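Local coordinates for Lysine/ornithine decarboxylase (Selenomonas ruminantium, PDB 5GJO), which decarboxylates both L-lysine and L-ornithine, with pyridoxal 5'-phosphate as cofactor, to give cadaverine and putrescine, at residues A[25-30]-A[371-376]. The protein carries 2 engineered substitutions. Numbering follows the deposited sequence.
Sequences VASLDK and IFEDQP
The carboxylate of E373 reaches across to the first turn of the helix that starts at L28 and accepts two of its backbone N-H groups. L28 N donates to OE2 of E373 at 2.9 Å, on the syn side and 35° out of the carboxylate plane. D29 N meets OE1 of E373, also at 2.9 Å, but from above that plane. A bend at chi2 (73°) sets CD of E373 3.3 Å from L28 N, at the start of the helix. The positive end of the helix dipole would probably favour the charged carboxylate there. The third amide of the turn, K30 N, is taken by OG of S27, the N-cap residue, in a 3.0 Å bond; E373 thus supplements a helix cap from a segment more than 300 residues away. An alanine at E373 would probably leave the amides of L28 and D29 without these acceptors and the helix start less firmly tied to 371-376. The carboxylate of D29 lies close to that of E373, OD1 to OE1 3.6 Å, a like-charge approach probably eased by the bond of D29 OD2 to the hydroxyl of Y378. One step back, A26 and I371 form a parallel bridge joining strands 23-26 and 369-371, both in the mixed sheet beside the pyridoxal-binding barrel; the chain thus passes from that sheet into a helix of the barrel domain just where the contact lies. Here F372 N donates to A26 O, almost straight at 171°. I371 O is gripped from opposite faces of its plane by D374 N and by NE2 of Q375, whose OE1 binds R18. Apolar contacts flank the polar core: L28 CD1 touches I371 CG2 at 3.7 Å, and V25 CG1 comes obliquely to CD1 of the F372 ring, also at 3.7 Å.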
ATOM      1  N   VAL A  25       9.928  -9.797 -13.223  1.00 10.95           N
ATOM      2  CA  VAL A  25      11.070 -10.598 -13.635  1.00 11.00           C
ATOM      3  C   VAL A  25      12.351  -9.838 -13.239  1.00 10.73           C
ATOM      4  O   VAL A  25      12.536  -8.647 -13.666  1.00 11.35           O
ATOM      5  CB  VAL A  25      11.085 -10.865 -15.153  1.00 10.47           C
ATOM      6  CG1 VAL A  25      12.310 -11.648 -15.556  1.00 12.07           C
ATOM      7  CG2 VAL A  25       9.778 -11.508 -15.644  1.00 10.74           C
ATOM      8  N   ALA A  26      13.148 -10.412 -12.369  1.00 10.56           N
ATOM      9  CA  ALA A  26      14.383  -9.867 -11.862  1.00 11.07           C
ATOM     10  C   ALA A  26      15.610 -10.500 -12.446  1.00 13.09           C
ATOM     11  O   ALA A  26      15.742 -11.772 -12.415  1.00 12.71           O
ATOM     12  CB  ALA A  26      14.456 -10.018 -10.360  1.00 13.16           C
ATOM     13  N   SER A  27      16.558  -9.661 -12.881  1.00 12.34           N
ATOM     14  CA  SER A  27      17.838 -10.166 -13.418  1.00 13.48           C
ATOM     15  C   SER A  27      18.948 -10.050 -12.369  1.00 13.50           C
ATOM     16  O   SER A  27      19.358  -8.967 -11.979  1.00 12.34           O
ATOM     17  CB  SER A  27      18.228  -9.445 -14.688  1.00 13.94           C
ATOM     18  OG  SER A  27      19.623  -9.653 -15.015  1.00 14.13           O
ATOM     19  N   LEU A  28      19.375 -11.194 -11.871  1.00 11.77           N
ATOM     20  CA  LEU A  28      20.475 -11.233 -10.885  1.00 14.23           C
ATOM     21  C   LEU A  28      21.726 -10.687 -11.523  1.00 14.50           C
ATOM     22  O   LEU A  28      22.546 -10.026 -10.855  1.00 13.65           O
ATOM     23  CB  LEU A  28      20.689 -12.660 -10.413  1.00 12.54           C
ATOM     24  CG  LEU A  28      19.579 -13.238  -9.577  1.00 13.89           C
ATOM     25  CD1 LEU A  28      19.898 -14.676  -9.149  1.00 16.17           C
ATOM     26  CD2 LEU A  28      19.123 -12.422  -8.355  1.00 15.86           C
ATOM     27  N   ASP A  29      21.963 -11.015 -12.799  1.00 14.42           N
ATOM     28  CA  ASP A  29      23.163 -10.516 -13.470  1.00 15.03           C
ATOM     29  C   ASP A  29      23.173  -8.976 -13.508  1.00 13.43           C
ATOM     30  O   ASP A  29      24.235  -8.361 -13.341  1.00 13.14           O
ATOM     31  CB  ASP A  29      23.345 -11.032 -14.871  1.00 14.44           C
ATOM     32  CG  ASP A  29      23.779 -12.522 -14.938  1.00 16.66           C
ATOM     33  OD1 ASP A  29      23.878 -13.201 -13.884  1.00 19.43           O
ATOM     34  OD2 ASP A  29      23.879 -12.975 -16.113  1.00 19.45           O
ATOM     35  N   LYS A  30      21.992  -8.360 -13.649  1.00 12.95           N
ATOM     36  CA  LYS A  30      21.964  -6.888 -13.707  1.00 12.90           C
ATOM     37  C   LYS A  30      22.160  -6.357 -12.268  1.00 12.65           C
ATOM     38  O   LYS A  30      22.872  -5.308 -12.130  1.00 12.79           O
ATOM     39  CB  LYS A  30      20.629  -6.330 -14.240  1.00 12.61           C
ATOM     40  CG  LYS A  30      20.556  -4.799 -14.327  1.00 13.96           C
ATOM     41  CD  LYS A  30      21.621  -4.118 -15.189  1.00 15.91           C
ATOM     42  CE  LYS A  30      21.431  -2.623 -15.044  1.00 19.36           C
ATOM     43  NZ  LYS A  30      22.626  -1.904 -15.443  1.00 23.08           N
ATOM     44  N   ILE A 371      12.815 -15.170 -11.040  1.00 11.27           N
ATOM     45  CA  ILE A 371      14.242 -15.016 -11.231  1.00 11.95           C
ATOM     46  C   ILE A 371      14.584 -15.352 -12.687  1.00 12.66           C
ATOM     47  O   ILE A 371      14.464 -16.492 -13.111  1.00 12.87           O
ATOM     48  CB  ILE A 371      15.102 -15.843 -10.254  1.00 13.47           C
ATOM     49  CG1 ILE A 371      14.689 -15.577  -8.797  1.00 13.98           C
ATOM     50  CG2 ILE A 371      16.586 -15.617 -10.490  1.00 14.30           C
ATOM     51  CD1 ILE A 371      14.738 -14.093  -8.448  1.00 14.45           C
ATOM     52  N   PHE A 372      15.047 -14.369 -13.420  1.00 11.90           N
ATOM     53  CA  PHE A 372      15.273 -14.505 -14.852  1.00 12.44           C
ATOM     54  C   PHE A 372      16.320 -15.584 -15.183  1.00 13.31           C
ATOM     55  O   PHE A 372      16.146 -16.415 -16.073  1.00 12.18           O
ATOM     56  CB  PHE A 372      15.720 -13.189 -15.470  1.00 12.89           C
ATOM     57  CG  PHE A 372      15.793 -13.190 -16.968  1.00 11.27           C
ATOM     58  CD1 PHE A 372      14.698 -13.526 -17.694  1.00 11.62           C
ATOM     59  CD2 PHE A 372      16.912 -12.846 -17.609  1.00 13.29           C
ATOM     60  CE1 PHE A 372      14.715 -13.516 -19.092  1.00 13.94           C
ATOM     61  CE2 PHE A 372      16.953 -12.821 -19.013  1.00 12.16           C
ATOM     62  CZ  PHE A 372      15.871 -13.169 -19.749  1.00 13.39           C
ATOM     63  N   GLU A 373      17.327 -15.683 -14.355  1.00 12.07           N
ATOM     64  CA  GLU A 373      18.470 -16.620 -14.610  1.00 14.93           C
ATOM     65  C   GLU A 373      18.041 -18.086 -14.373  1.00 15.18           C
ATOM     66  O   GLU A 373      18.784 -19.008 -14.789  1.00 15.95           O
ATOM     67  CB  GLU A 373      19.686 -16.260 -13.732  1.00 14.78           C
ATOM     68  CG  GLU A 373      20.466 -15.057 -14.121  1.00 17.58           C
ATOM     69  CD  GLU A 373      19.780 -13.758 -13.839  1.00 16.17           C
ATOM     70  OE1 GLU A 373      20.319 -12.777 -14.369  1.00 19.38           O
ATOM     71  OE2 GLU A 373      18.741 -13.734 -13.096  1.00 15.18           O
ATOM     72  N   ASP A 374      16.871 -18.298 -13.805  1.00 15.92           N
ATOM     73  CA  ASP A 374      16.343 -19.644 -13.655  1.00 16.66           C
ATOM     74  C   ASP A 374      15.422 -20.049 -14.815  1.00 16.63           C
ATOM     75  O   ASP A 374      14.828 -21.094 -14.781  1.00 17.43           O
ATOM     76  CB  ASP A 374      15.616 -19.805 -12.328  1.00 19.34           C
ATOM     77  CG  ASP A 374      16.554 -19.763 -11.146  1.00 21.17           C
ATOM     78  OD1 ASP A 374      17.725 -20.061 -11.340  1.00 23.44           O
ATOM     79  OD2 ASP A 374      16.114 -19.425 -10.047  1.00 22.96           O
ATOM     80  N   GLN A 375      15.294 -19.178 -15.802  1.00 13.53           N
ATOM     81  CA  GLN A 375      14.306 -19.381 -16.887  1.00 14.58           C
ATOM     82  C   GLN A 375      15.033 -19.713 -18.162  1.00 12.88           C
ATOM     83  O   GLN A 375      16.099 -19.310 -18.351  1.00 13.00           O
ATOM     84  CB  GLN A 375      13.475 -18.121 -17.219  1.00 14.23           C
ATOM     85  CG  GLN A 375      12.832 -17.493 -15.973  1.00 14.36           C
ATOM     86  CD  GLN A 375      12.015 -18.463 -15.186  1.00 16.07           C
ATOM     87  OE1 GLN A 375      11.169 -19.197 -15.733  1.00 16.86           O
ATOM     88  NE2 GLN A 375      12.204 -18.447 -13.885  1.00 17.38           N
ATOM     89  N   PRO A 376      14.384 -20.472 -19.048  1.00 14.02           N
ATOM     90  CA  PRO A 376      15.039 -20.824 -20.283  1.00 12.84           C
ATOM     91  C   PRO A 376      15.309 -19.638 -21.154  1.00 13.35           C
ATOM     92  O   PRO A 376      16.226 -19.669 -21.944  1.00 12.10           O
ATOM     93  CB  PRO A 376      14.040 -21.744 -20.996  1.00 13.12           C
ATOM     94  CG  PRO A 376      12.740 -21.597 -20.320  1.00 13.14           C
ATOM     95  CD  PRO A 376      13.083 -21.176 -18.898  1.00 13.29           C
TER